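Local structure of DUF5037 domain-containing protein (Ruminococcus gnavus, 4GL6) at residues A[127-132]-A[137-142]; A[78-83]-A[105-110]; A[82-87]-A[169-174]; A[90-95]-A[144-149]; A[157-162]-A[232-237]. The protein is of unknown function but belongs to the DUF5037 family and folds into an alpha/beta chain with one antiparallel and one mixed beta-sheet. All coordinates share one frame; numbering follows the deposited sequence. Where two conformers were deposited one is given.

Contact 1: A[127-132]-A[137-142]; sequences DLCNQS and KTLGSA
Cys129 and Leu139 form the close-packed half of this contact. The thiol SG of Cys129 lies 3.5 Å from CD2 of Leu139, and CB of Cys129 is 3.6 Å from the same methyl, so one leucine branch fits against both side-chain atoms of the cysteine. With chi1 at -66°, SG is anti to the carbonyl carbon, a position that also puts it 3.8 Å from CD of Lys137. The aliphatic part of that lysine therefore runs past the sulfur, while NZ continues away to the carbonyl oxygen of Ile106. Next to this apolar patch the backbones join: Lys137 N donates to Cys129 O at 3.1 Å, bent to 138° at the hydrogen. The other half is looser and hydrated. A water donates to Asn130 OD1 at 2.8 Å and to Lys137 O at 2.8 Å, spanning two partly exposed residues that make no direct hydrogen bond with each other. Asn130 ND2 turns to Gly172 O. Cys129 is the last residue of helix 122-129, and its carbonyl is taken up by the returning chain: a helix-loop-strand connection leading into strand 140-147.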
# COMPACT_ATOMS: atom_id res chain seq x y z
N ASP A 127 -11.29 -7.67 -12.63
CA ASP A 127 -12.32 -7.56 -13.68
C ASP A 127 -12.63 -6.08 -13.96
O ASP A 127 -12.70 -5.68 -15.12
CB ASP A 127 -13.60 -8.32 -13.29
CG ASP A 127 -14.81 -7.92 -14.13
OD1 ASP A 127 -14.78 -8.15 -15.36
OD2 ASP A 127 -15.77 -7.34 -13.56
N LEU A 128 -12.81 -5.30 -12.90
CA LEU A 128 -13.07 -3.87 -13.04
C LEU A 128 -11.89 -3.15 -13.73
O LEU A 128 -12.11 -2.34 -14.62
CB LEU A 128 -13.41 -3.22 -11.69
CG LEU A 128 -14.87 -3.20 -11.24
CD1 LEU A 128 -15.63 -4.53 -11.38
CD2 LEU A 128 -14.87 -2.71 -9.80
N CYS A 129 -10.67 -3.50 -13.33
CA CYS A 129 -9.47 -2.85 -13.90
C CYS A 129 -9.20 -3.19 -15.35
O CYS A 129 -8.86 -2.29 -16.12
CB CYS A 129 -8.21 -3.16 -13.07
SG CYS A 129 -8.24 -2.46 -11.41
N ASN A 130 -9.38 -4.45 -15.72
CA ASN A 130 -9.04 -4.94 -17.06
C ASN A 130 -10.19 -4.87 -18.08
O ASN A 130 -10.76 -5.90 -18.45
CB ASN A 130 -8.50 -6.39 -16.93
CG ASN A 130 -7.32 -6.50 -15.97
OD1 ASN A 130 -6.74 -5.49 -15.50
ND2 ASN A 130 -6.92 -7.75 -15.71
N GLN A 131 -10.55 -3.68 -18.55
CA GLN A 131 -11.64 -3.55 -19.55
C GLN A 131 -11.23 -3.90 -20.99
O GLN A 131 -11.99 -4.54 -21.71
CB GLN A 131 -12.30 -2.16 -19.50
CG GLN A 131 -13.00 -1.82 -18.18
CD GLN A 131 -14.22 -2.71 -17.91
OE1 GLN A 131 -14.29 -3.40 -16.89
NE2 GLN A 131 -15.17 -2.72 -18.85
N SER A 132 -10.05 -3.45 -21.42
CA SER A 132 -9.56 -3.71 -22.80
C SER A 132 -8.11 -3.35 -22.91
O SER A 132 -7.55 -2.80 -21.96
CB SER A 132 -10.36 -2.91 -23.86
OG SER A 132 -10.23 -1.51 -23.71
N LYS A 137 -6.69 -0.06 -15.87
CA LYS A 137 -6.24 0.63 -14.69
C LYS A 137 -5.11 -0.19 -14.08
O LYS A 137 -5.18 -1.42 -14.00
CB LYS A 137 -7.39 0.77 -13.70
CG LYS A 137 -6.96 1.32 -12.33
CD LYS A 137 -8.07 1.36 -11.29
CE LYS A 137 -7.52 1.55 -9.88
NZ LYS A 137 -6.71 2.80 -9.71
N THR A 138 -4.07 0.51 -13.64
CA THR A 138 -2.98 -0.08 -12.92
C THR A 138 -3.57 -0.59 -11.59
O THR A 138 -4.12 0.20 -10.82
CB THR A 138 -1.86 0.93 -12.60
OG1 THR A 138 -1.27 1.38 -13.82
CG2 THR A 138 -0.79 0.29 -11.76
N LEU A 139 -3.45 -1.89 -11.36
CA LEU A 139 -3.99 -2.55 -10.16
C LEU A 139 -3.45 -1.87 -8.92
O LEU A 139 -4.20 -1.54 -7.99
CB LEU A 139 -3.61 -4.03 -10.14
CG LEU A 139 -4.22 -4.90 -11.23
CD1 LEU A 139 -3.64 -6.30 -11.10
CD2 LEU A 139 -5.74 -4.95 -11.19
N GLY A 140 -2.15 -1.65 -8.94
CA GLY A 140 -1.49 -0.90 -7.88
C GLY A 140 0.02 -1.05 -7.94
O GLY A 140 0.57 -1.57 -8.92
N SER A 141 0.65 -0.57 -6.88
CA SER A 141 2.09 -0.64 -6.72
C SER A 141 2.40 -1.29 -5.39
O SER A 141 1.60 -1.20 -4.46
CB SER A 141 2.67 0.75 -6.78
OG SER A 141 2.31 1.33 -8.02
N ALA A 142 3.52 -2.00 -5.32
CA ALA A 142 3.99 -2.59 -4.07
C ALA A 142 5.33 -1.97 -3.75
O ALA A 142 6.20 -1.95 -4.63
CB ALA A 142 4.13 -4.08 -4.20
O HOH W 1 -4.47 -3.96 -14.93

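Contact 2: A[78-83]-A[105-110]; sequences RLLAKQ and IIIPEE
Leu80 and Ile107 cross their side chains at about a right angle. They meet methyl to methyl, Leu80 CD1 lying 3.6 Å from Ile107 CD1. Ile105 is placed differently. Its CD1 reaches past the leucine side chain to the helix backbone, lying 3.4 Å from Leu80 O and 3.5 Å from Ala81 N, while its nearest approach to the leucine side chain is 3.9 Å, to Leu80 CB. One isoleucine thus packs against the helix surface at the root of Leu80, the other against a branch end. The first torsion of Ile105 explains its reach: CG1 is anti to the carbonyl carbon (chi1 -68°), and the extended second torsion carries CD1 forward to the helix.

All four touching residues are buried, and the contact is wholly apolar in its side chains. Polar groups of the helix are satisfied away from this interface: within the helix, Gln83 NE2 donates to Leu79 O at 2.9 Å in a nearly straight bond (173°), approaching from the face of that carbonyl opposite to the one used by Gln83 N. Tyr125 of helix 122-129 touches Leu80, Ile105 and Ile107 and so joins the cluster. This is hydrophobic packing of a long helix, 75-95, against the irregular chain that leaves edge strand 99-104, within the alpha/beta part of the fold.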
# COMPACT_ATOMS: atom_id res chain seq x y z
N ARG A 78 -8.05 -0.83 1.54
CA ARG A 78 -7.09 -1.49 2.45
C ARG A 78 -7.13 -3.00 2.34
O ARG A 78 -6.08 -3.65 2.35
CB ARG A 78 -7.32 -1.07 3.92
CG ARG A 78 -6.56 -1.87 4.98
CD ARG A 78 -5.05 -1.82 4.74
NE ARG A 78 -4.37 -3.02 5.23
CZ ARG A 78 -3.16 -3.43 4.84
NH1 ARG A 78 -2.45 -2.77 3.93
NH2 ARG A 78 -2.66 -4.54 5.36
N LEU A 79 -8.33 -3.56 2.26
CA LEU A 79 -8.49 -5.00 2.11
C LEU A 79 -7.85 -5.49 0.81
O LEU A 79 -7.28 -6.59 0.79
CB LEU A 79 -9.97 -5.39 2.16
CG LEU A 79 -10.73 -5.12 3.46
CD1 LEU A 79 -12.22 -5.39 3.25
CD2 LEU A 79 -10.16 -5.93 4.61
N LEU A 80 -7.94 -4.69 -0.27
CA LEU A 80 -7.29 -5.04 -1.54
C LEU A 80 -5.75 -4.98 -1.37
O LEU A 80 -5.05 -5.89 -1.81
CB LEU A 80 -7.82 -4.18 -2.71
CG LEU A 80 -9.23 -4.46 -3.27
CD1 LEU A 80 -9.66 -3.38 -4.25
CD2 LEU A 80 -9.35 -5.82 -3.96
N ALA A 81 -5.24 -3.94 -0.70
CA ALA A 81 -3.81 -3.82 -0.36
C ALA A 81 -3.32 -5.00 0.46
O ALA A 81 -2.26 -5.54 0.18
CB ALA A 81 -3.49 -2.51 0.39
N LYS A 82 -4.11 -5.42 1.46
CA LYS A 82 -3.77 -6.57 2.32
C LYS A 82 -3.53 -7.84 1.47
O LYS A 82 -2.57 -8.60 1.72
CB LYS A 82 -4.86 -6.81 3.39
CG LYS A 82 -4.60 -7.92 4.43
CD LYS A 82 -5.70 -7.97 5.49
CE LYS A 82 -5.56 -9.17 6.42
NZ LYS A 82 -4.23 -9.23 7.09
N GLN A 83 -4.38 -8.04 0.47
CA GLN A 83 -4.24 -9.18 -0.44
C GLN A 83 -3.02 -9.07 -1.35
O GLN A 83 -2.36 -10.08 -1.60
CB GLN A 83 -5.51 -9.38 -1.26
CG GLN A 83 -6.60 -10.04 -0.45
CD GLN A 83 -7.94 -9.81 -1.05
OE1 GLN A 83 -8.47 -10.66 -1.77
NE2 GLN A 83 -8.49 -8.63 -0.80
N ILE A 105 -2.79 0.63 -3.43
CA ILE A 105 -3.95 0.46 -4.31
C ILE A 105 -4.89 1.63 -4.06
O ILE A 105 -5.26 1.86 -2.95
CB ILE A 105 -4.66 -0.87 -4.02
CG1 ILE A 105 -3.75 -2.04 -4.44
CG2 ILE A 105 -5.99 -0.97 -4.79
CD1 ILE A 105 -4.20 -3.41 -3.99
N ILE A 106 -5.23 2.37 -5.11
CA ILE A 106 -6.13 3.53 -5.06
C ILE A 106 -7.39 3.28 -5.88
O ILE A 106 -7.32 3.15 -7.09
CB ILE A 106 -5.43 4.79 -5.60
CG1 ILE A 106 -4.21 5.17 -4.70
CG2 ILE A 106 -6.42 5.94 -5.72
CD1 ILE A 106 -4.54 5.59 -3.28
N ILE A 107 -8.53 3.23 -5.20
CA ILE A 107 -9.85 3.04 -5.82
C ILE A 107 -10.36 4.41 -6.25
O ILE A 107 -10.50 5.29 -5.39
CB ILE A 107 -10.86 2.48 -4.80
CG1 ILE A 107 -10.41 1.12 -4.28
CG2 ILE A 107 -12.25 2.37 -5.41
CD1 ILE A 107 -10.19 0.06 -5.34
N PRO A 108 -10.64 4.62 -7.55
CA PRO A 108 -11.13 5.93 -8.03
C PRO A 108 -12.59 6.24 -7.63
O PRO A 108 -13.37 5.31 -7.33
CB PRO A 108 -10.99 5.81 -9.55
CG PRO A 108 -11.13 4.35 -9.83
CD PRO A 108 -10.59 3.62 -8.64
N GLU A 109 -12.93 7.54 -7.64
CA GLU A 109 -14.26 8.05 -7.25
C GLU A 109 -15.41 7.19 -7.78
O GLU A 109 -16.29 6.81 -7.01
CB GLU A 109 -14.44 9.51 -7.70
CG GLU A 109 -15.70 10.19 -7.16
CD GLU A 109 -15.84 11.65 -7.58
OE1 GLU A 109 -15.42 12.02 -8.70
OE2 GLU A 109 -16.41 12.43 -6.79
N GLU A 110 -15.33 6.83 -9.06
CA GLU A 110 -16.35 6.02 -9.76
C GLU A 110 -16.71 4.72 -9.03
O GLU A 110 -17.87 4.34 -9.03
CB GLU A 110 -15.95 5.64 -11.21
CG GLU A 110 -15.64 6.79 -12.19
CD GLU A 110 -14.17 7.21 -12.21
OE1 GLU A 110 -13.30 6.32 -12.37
OE2 GLU A 110 -13.87 8.42 -12.09

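Contact 3: A[82-87]-A[169-174]; sequences KQMESM and DKLGGQ
Met87 meets the one flat group that matters here, the carbonyl of Lys170: its selenium SE lies 3.7 Å from Lys170 O. Neither segment contains an aromatic ring, so the remaining contacts are between flexible chains. Met84 and Met87 are both modelled as selenomethionine.

Leu171 is met by both methionines. Its CD1 is 4.1 Å from CE of Met84, and the two side chains cross at about a right angle; its CD2 is approached chiefly by Met87, whose SE is 3.9 Å away with CE only slightly farther off, though CG of Met84 also comes within 4.1 Å of Leu171 CD2. The methionines reach the leucine by different routes. Met84 has CG anti to the backbone N (chi1 -163°) and stays extended to its terminal methyl, whereas Met87 bends at its last torsion (chi3 -90°), which turns CE back toward CD2 of Leu171. Lys170 adds its CB, 4.0 Å from Met87 SE, before its chain leads off to the exposed side.

Trp122 of helix 122-129 ties the site together from outside: Met87 packs on it, and its NE1 bonds to Leu171 O. The chain then leaves the helix through Gly172, which has positive phi (73°). The contact is helix-to-helix packing of 75-95 against the C-terminal end of 156-171, the connecting helix of a beta-alpha-beta crossover between the adjacent parallel strands 140-147 and 175-182.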
# COMPACT_ATOMS: atom_id res chain seq x y z
N LYS A 82 -4.11 -5.42 1.46
CA LYS A 82 -3.77 -6.57 2.32
C LYS A 82 -3.53 -7.84 1.47
O LYS A 82 -2.57 -8.60 1.72
CB LYS A 82 -4.86 -6.81 3.39
CG LYS A 82 -4.60 -7.92 4.43
CD LYS A 82 -5.70 -7.97 5.49
CE LYS A 82 -5.56 -9.17 6.42
NZ LYS A 82 -4.23 -9.23 7.09
N GLN A 83 -4.38 -8.04 0.47
CA GLN A 83 -4.24 -9.18 -0.44
C GLN A 83 -3.02 -9.07 -1.35
O GLN A 83 -2.36 -10.08 -1.60
CB GLN A 83 -5.51 -9.38 -1.26
CG GLN A 83 -6.60 -10.04 -0.45
CD GLN A 83 -7.94 -9.81 -1.05
OE1 GLN A 83 -8.47 -10.66 -1.77
NE2 GLN A 83 -8.49 -8.63 -0.80
N MSE A 84 -2.75 -7.87 -1.84
CA MSE A 84 -1.56 -7.62 -2.70
C MSE A 84 -0.27 -7.92 -1.88
O MSE A 84 0.62 -8.62 -2.35
CB MSE A 84 -1.57 -6.19 -3.26
CG MSE A 84 -0.62 -6.01 -4.44
SE MSE A 84 -0.32 -4.15 -4.85
CE MSE A 84 0.82 -4.27 -6.43
N GLU A 85 -0.24 -7.40 -0.66
CA GLU A 85 0.84 -7.64 0.29
C GLU A 85 1.04 -9.14 0.55
O GLU A 85 2.16 -9.64 0.50
CB GLU A 85 0.55 -6.92 1.61
CG GLU A 85 0.67 -5.40 1.48
CD GLU A 85 0.06 -4.61 2.62
OE1 GLU A 85 -0.29 -5.17 3.68
OE2 GLU A 85 -0.08 -3.38 2.43
N SER A 86 -0.06 -9.83 0.78
CA SER A 86 -0.03 -11.26 1.07
C SER A 86 0.59 -12.08 -0.08
O SER A 86 1.46 -12.92 0.15
CB SER A 86 -1.45 -11.76 1.38
OG SER A 86 -1.41 -13.10 1.82
N MSE A 87 0.12 -11.82 -1.30
CA MSE A 87 0.62 -12.49 -2.52
C MSE A 87 2.11 -12.21 -2.79
O MSE A 87 2.85 -13.11 -3.23
CB MSE A 87 -0.26 -12.13 -3.73
CG MSE A 87 -1.67 -12.74 -3.70
SE MSE A 87 -2.85 -12.14 -5.20
CE MSE A 87 -3.68 -10.57 -4.40
N ASP A 169 1.11 -14.60 -12.59
CA ASP A 169 0.09 -15.60 -12.26
C ASP A 169 -0.88 -15.23 -11.14
O ASP A 169 -2.03 -15.67 -11.19
CB ASP A 169 0.75 -16.96 -11.91
CG ASP A 169 1.72 -17.45 -12.99
OD1 ASP A 169 1.45 -17.25 -14.20
OD2 ASP A 169 2.77 -18.03 -12.64
N LYS A 170 -0.42 -14.45 -10.16
CA LYS A 170 -1.23 -14.13 -8.97
C LYS A 170 -1.96 -12.79 -9.09
O LYS A 170 -3.15 -12.73 -8.82
CB LYS A 170 -0.39 -14.19 -7.67
CG LYS A 170 0.29 -15.54 -7.37
CD LYS A 170 -0.66 -16.70 -7.03
CE LYS A 170 0.10 -18.03 -7.01
NZ LYS A 170 -0.80 -19.20 -6.83
N LEU A 171 -1.26 -11.72 -9.46
CA LEU A 171 -1.90 -10.38 -9.55
C LEU A 171 -2.89 -10.20 -10.70
O LEU A 171 -3.95 -9.61 -10.51
CB LEU A 171 -0.87 -9.26 -9.53
CG LEU A 171 -0.01 -9.17 -8.26
CD1 LEU A 171 0.77 -7.87 -8.32
CD2 LEU A 171 -0.83 -9.25 -6.98
N GLY A 172 -2.55 -10.70 -11.89
CA GLY A 172 -3.49 -10.67 -13.02
C GLY A 172 -3.81 -9.38 -13.75
O GLY A 172 -4.87 -9.26 -14.36
N GLY A 173 -2.89 -8.42 -13.71
CA GLY A 173 -3.06 -7.17 -14.48
C GLY A 173 -1.81 -6.30 -14.50
O GLY A 173 -0.71 -6.77 -14.20
N GLN A 174 -1.98 -5.04 -14.85
CA GLN A 174 -0.86 -4.10 -14.84
C GLN A 174 -0.55 -3.72 -13.38
O GLN A 174 -1.44 -3.29 -12.65
CB GLN A 174 -1.14 -2.85 -15.70
CG GLN A 174 0.03 -1.89 -15.75
CD GLN A 174 0.03 -0.86 -16.87
OE1 GLN A 174 0.18 -1.18 -18.06
NE2 GLN A 174 -0.04 0.41 -16.48

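Contact 4: A[90-95]-A[144-149]; sequences EAISQA and VYIDAS
Ile92 carries the apolar contacts from the helix, and they run chiefly through its terminal methyl. CD1 of Ile92 is 3.8 Å from CG1 of Val144 and 4.3 Å from CD1 of Ile146, so the delta methyl is shared by two residues that sit two apart on strand 140-147 and point to the same side of it. The side chains of Ile92 and Val144 pass one another pointing opposite ways, which also brings CG1 of Ile92 to 4.1 Å from CG1 of Val144. That valine branch is anti to its own backbone N (chi1 -180°), the position from which it faces the helix. The backbones stay well apart: the nearest CA atoms, of Ile92 and Ile146, are 8.5 Å from each other, a spacing bridged by side chains alone.

Polar interactions belong to each segment separately. At the end of the strand, Asp147 OD1 accepts from Ser149 N at 3.1 Å, an Asx turn that bends the chain as it leaves the sheet; OD1 is met on its anti side, 29° out of the carboxylate plane. The second oxygen, Asp147 OD2, is held by His184.

Further apolar contacts enlarge the patch. Tyr99 and Ile101 of strand 99-104 and Tyr163 of helix 156-171 touch Ile92, while Leu177 and Val179 of strand 175-182 touch Val144 and Ile146 respectively. With three buried aliphatic side chains and no polar pair across it, the contact is held by apolar packing; no directional bond links these two segments, so their relative position here rests on shape and burial.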
# COMPACT_ATOMS: atom_id res chain seq x y z
N GLU A 90 4.39 -14.15 -0.10
CA GLU A 90 4.68 -15.55 -0.47
C GLU A 90 6.06 -15.70 -1.14
O GLU A 90 6.72 -16.71 -0.94
CB GLU A 90 3.57 -16.12 -1.37
CG GLU A 90 2.29 -16.40 -0.60
CD GLU A 90 1.05 -16.59 -1.47
OE1 GLU A 90 1.10 -16.42 -2.72
OE2 GLU A 90 -0.01 -16.94 -0.89
N ALA A 91 6.48 -14.69 -1.90
CA ALA A 91 7.82 -14.66 -2.52
C ALA A 91 8.86 -14.00 -1.60
O ALA A 91 9.95 -14.57 -1.40
CB ALA A 91 7.77 -13.91 -3.85
N ILE A 92 8.53 -12.84 -1.03
CA ILE A 92 9.46 -12.08 -0.17
C ILE A 92 9.88 -12.83 1.09
O ILE A 92 11.06 -12.77 1.47
CB ILE A 92 8.89 -10.68 0.21
CG1 ILE A 92 8.70 -9.78 -1.03
CG2 ILE A 92 9.80 -9.95 1.22
CD1 ILE A 92 9.96 -9.37 -1.78
N SER A 93 8.96 -13.58 1.69
CA SER A 93 9.27 -14.36 2.92
C SER A 93 10.28 -15.47 2.71
O SER A 93 10.88 -15.93 3.70
CB SER A 93 8.01 -14.94 3.53
OG SER A 93 7.38 -15.79 2.59
N GLN A 94 10.42 -15.93 1.46
CA GLN A 94 11.41 -16.95 1.10
C GLN A 94 12.77 -16.32 0.76
O GLN A 94 13.79 -16.99 0.80
CB GLN A 94 10.93 -17.79 -0.09
CG GLN A 94 9.63 -18.55 0.12
CD GLN A 94 9.42 -19.64 -0.92
OE1 GLN A 94 9.87 -20.77 -0.74
NE2 GLN A 94 8.72 -19.32 -2.00
N ALA A 95 12.78 -15.02 0.42
CA ALA A 95 13.98 -14.25 0.07
C ALA A 95 14.71 -13.60 1.26
O ALA A 95 15.96 -13.52 1.25
CB ALA A 95 13.61 -13.17 -0.93
N VAL A 144 8.19 -2.59 -1.39
CA VAL A 144 8.81 -3.59 -0.53
C VAL A 144 10.14 -3.06 -0.00
O VAL A 144 10.99 -2.63 -0.78
CB VAL A 144 9.05 -4.89 -1.28
CG1 VAL A 144 9.68 -5.91 -0.34
CG2 VAL A 144 7.72 -5.42 -1.83
N TYR A 145 10.31 -3.12 1.32
CA TYR A 145 11.52 -2.68 2.02
C TYR A 145 12.12 -3.90 2.73
O TYR A 145 11.48 -4.44 3.63
CB TYR A 145 11.14 -1.56 3.02
CG TYR A 145 10.58 -0.34 2.31
CD1 TYR A 145 11.42 0.59 1.72
CD2 TYR A 145 9.20 -0.16 2.17
CE1 TYR A 145 10.92 1.69 1.03
CE2 TYR A 145 8.68 0.93 1.49
CZ TYR A 145 9.55 1.86 0.92
OH TYR A 145 9.07 2.95 0.25
N ILE A 146 13.31 -4.36 2.30
CA ILE A 146 13.98 -5.55 2.83
C ILE A 146 15.20 -5.19 3.66
O ILE A 146 15.96 -4.30 3.29
CB ILE A 146 14.45 -6.48 1.69
CG1 ILE A 146 13.27 -6.98 0.86
CG2 ILE A 146 15.20 -7.69 2.26
CD1 ILE A 146 13.67 -7.81 -0.34
N ASP A 147 15.39 -5.91 4.78
CA ASP A 147 16.58 -5.80 5.63
C ASP A 147 17.57 -6.70 4.91
O ASP A 147 17.46 -7.93 4.96
CB ASP A 147 16.29 -6.29 7.05
CG ASP A 147 17.47 -6.18 7.99
OD1 ASP A 147 18.63 -6.07 7.53
OD2 ASP A 147 17.23 -6.21 9.23
N ALA A 148 18.51 -6.07 4.20
CA ALA A 148 19.50 -6.78 3.38
C ALA A 148 20.43 -7.68 4.19
O ALA A 148 20.97 -8.61 3.64
CB ALA A 148 20.30 -5.80 2.53
N SER A 149 20.60 -7.41 5.48
CA SER A 149 21.40 -8.28 6.35
C SER A 149 20.77 -9.66 6.58
O SER A 149 21.48 -10.63 6.85
CB SER A 149 21.63 -7.61 7.71
OG SER A 149 20.42 -7.47 8.43

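Contact 5: A[157-162]-A[232-237]; sequences EEEYQM and EIFKAA
Helices 157-162 and 232-237 cross steeply, their N-to-C directions 117° apart and their axes 10.5 Å from each other at closest approach. The nearest CA atoms are those of Tyr160 and Phe234, at 7.6 Å, and these two residues fill the crossing. CD1 of Tyr160 is 3.6 Å from CB of Phe234; the rings lie obliquely, with centroids 5.6 Å apart and planes at 49°. Tyr160 OH is bonded to Asp229 O. At the far end of the Phe234 ring, the carboxylate carbon CD of Glu159 lies at the edge, 3.9 Å from CZ and near the ring plane. That buried carboxylate is held by Tyr163, Tyr181 and Lys238. At the periphery Lys235 NZ forms a salt bridge to Glu157 OE2, 2.8 Å long and met nearly along the C-O axis; a bend in Glu157 at chi2 (66°) swings the carboxylate toward the lysine. Were Lys235 replaced by an alanine, the Glu157 carboxylate would probably lose this charged mate and be freer to turn. Phe234 also meets Phe216 of edge strand 215-220 edge-to-face, so the C-terminal helix 231-239 is joined both to helix 156-171 and to the mixed sheet.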
# COMPACT_ATOMS: atom_id res chain seq x y z
N GLU A 157 18.48 -15.18 -9.52
CA GLU A 157 17.62 -15.78 -10.55
C GLU A 157 16.35 -16.31 -9.88
O GLU A 157 15.25 -16.00 -10.31
CB GLU A 157 18.33 -16.93 -11.32
CG GLU A 157 19.48 -16.55 -12.28
CD GLU A 157 20.74 -15.96 -11.62
OE1 GLU A 157 20.97 -16.17 -10.40
OE2 GLU A 157 21.50 -15.27 -12.33
N GLU A 158 16.54 -17.09 -8.81
CA GLU A 158 15.43 -17.67 -8.01
C GLU A 158 14.53 -16.58 -7.43
O GLU A 158 13.31 -16.72 -7.42
CB GLU A 158 15.97 -18.56 -6.86
CG GLU A 158 16.61 -19.87 -7.30
CD GLU A 158 17.40 -20.60 -6.20
OE1 GLU A 158 18.01 -19.95 -5.31
OE2 GLU A 158 17.46 -21.84 -6.25
N GLU A 159 15.13 -15.49 -6.96
CA GLU A 159 14.39 -14.39 -6.36
C GLU A 159 13.51 -13.69 -7.40
O GLU A 159 12.32 -13.49 -7.18
CB GLU A 159 15.36 -13.40 -5.69
CG GLU A 159 14.69 -12.30 -4.87
CD GLU A 159 15.66 -11.36 -4.12
OE1 GLU A 159 16.88 -11.64 -4.05
OE2 GLU A 159 15.15 -10.34 -3.58
N TYR A 160 14.14 -13.34 -8.53
CA TYR A 160 13.47 -12.66 -9.66
C TYR A 160 12.35 -13.52 -10.23
O TYR A 160 11.25 -13.02 -10.46
CB TYR A 160 14.51 -12.34 -10.74
CG TYR A 160 13.99 -11.59 -11.95
CD1 TYR A 160 14.01 -10.18 -11.99
CD2 TYR A 160 13.52 -12.28 -13.08
CE1 TYR A 160 13.55 -9.49 -13.11
CE2 TYR A 160 13.06 -11.60 -14.20
CZ TYR A 160 13.07 -10.21 -14.22
OH TYR A 160 12.59 -9.57 -15.34
N GLN A 161 12.62 -14.82 -10.44
CA GLN A 161 11.61 -15.77 -10.94
C GLN A 161 10.35 -15.80 -10.06
O GLN A 161 9.25 -15.83 -10.58
CB GLN A 161 12.19 -17.19 -11.12
CG GLN A 161 13.06 -17.37 -12.36
CD GLN A 161 13.73 -18.73 -12.41
OE1 GLN A 161 13.12 -19.73 -12.03
NE2 GLN A 161 14.97 -18.77 -12.89
N MSE A 162 10.53 -15.78 -8.75
CA MSE A 162 9.41 -15.75 -7.80
C MSE A 162 8.56 -14.49 -7.95
O MSE A 162 7.33 -14.56 -7.90
CB MSE A 162 9.87 -15.87 -6.33
CG MSE A 162 10.31 -17.27 -5.91
SE MSE A 162 10.72 -17.37 -4.00
CE MSE A 162 12.02 -15.92 -3.88
N GLU A 232 19.02 -9.16 -15.73
CA GLU A 232 20.34 -8.48 -15.71
C GLU A 232 20.23 -7.11 -15.06
O GLU A 232 21.06 -6.75 -14.24
CB GLU A 232 20.92 -8.40 -17.13
CG GLU A 232 21.16 -9.79 -17.76
CD GLU A 232 20.74 -9.82 -19.23
OE1 GLU A 232 21.36 -9.14 -20.08
OE2 GLU A 232 19.77 -10.54 -19.54
N ILE A 233 19.17 -6.38 -15.40
CA ILE A 233 18.86 -5.06 -14.81
C ILE A 233 18.57 -5.18 -13.30
O ILE A 233 18.92 -4.29 -12.52
CB ILE A 233 17.69 -4.37 -15.58
CG1 ILE A 233 18.13 -3.99 -17.01
CG2 ILE A 233 17.20 -3.12 -14.85
CD1 ILE A 233 16.99 -3.72 -17.97
N PHE A 234 17.93 -6.28 -12.91
CA PHE A 234 17.62 -6.59 -11.51
C PHE A 234 18.90 -6.82 -10.72
O PHE A 234 19.08 -6.21 -9.65
CB PHE A 234 16.68 -7.79 -11.41
CG PHE A 234 16.50 -8.31 -10.02
CD1 PHE A 234 15.76 -7.60 -9.09
CD2 PHE A 234 17.02 -9.55 -9.65
CE1 PHE A 234 15.58 -8.08 -7.79
CE2 PHE A 234 16.84 -10.03 -8.36
CZ PHE A 234 16.12 -9.30 -7.43
N LYS A 235 19.79 -7.66 -11.25
CA LYS A 235 21.08 -7.94 -10.59
C LYS A 235 21.92 -6.66 -10.40
O LYS A 235 22.43 -6.42 -9.31
CB LYS A 235 21.89 -9.03 -11.32
CG LYS A 235 21.27 -10.42 -11.16
CD LYS A 235 22.20 -11.59 -11.46
CE LYS A 235 22.37 -11.84 -12.95
NZ LYS A 235 23.07 -13.13 -13.20
N ALA A 236 21.99 -5.83 -11.45
CA ALA A 236 22.72 -4.56 -11.40
C ALA A 236 22.09 -3.60 -10.37
O ALA A 236 22.82 -3.01 -9.57
CB ALA A 236 22.78 -3.91 -12.78
N ALA A 237 20.76 -3.49 -10.37
CA ALA A 237 20.03 -2.63 -9.42
C ALA A 237 20.24 -3.04 -7.95
O ALA A 237 20.44 -2.18 -7.09
CB ALA A 237 18.54 -2.63 -9.73

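Contacts 2 and 4 are buried and aliphatic, and each sets helix 75-95 against a different partner: the chain after strand 99-104 in one, strand 140-147 in the other. Contact 3 uses the same helix between them but is partly buried, with selenomethionines as its flexible filling. Contacts 1, 2 and 3 touch one another: Lys137 bonds to Ile106, Leu139 to Gln174, and Arg78 pairs with Glu85. Contact 1, with its water and backbone bond, is the most polar of these three. Contact 5, centred about 23 Å from the chain centre, is still buried in its aromatic middle, with the salt bridge at its rim; it reaches contact 4 through Met162 and shares helix 156-171 with contact 3.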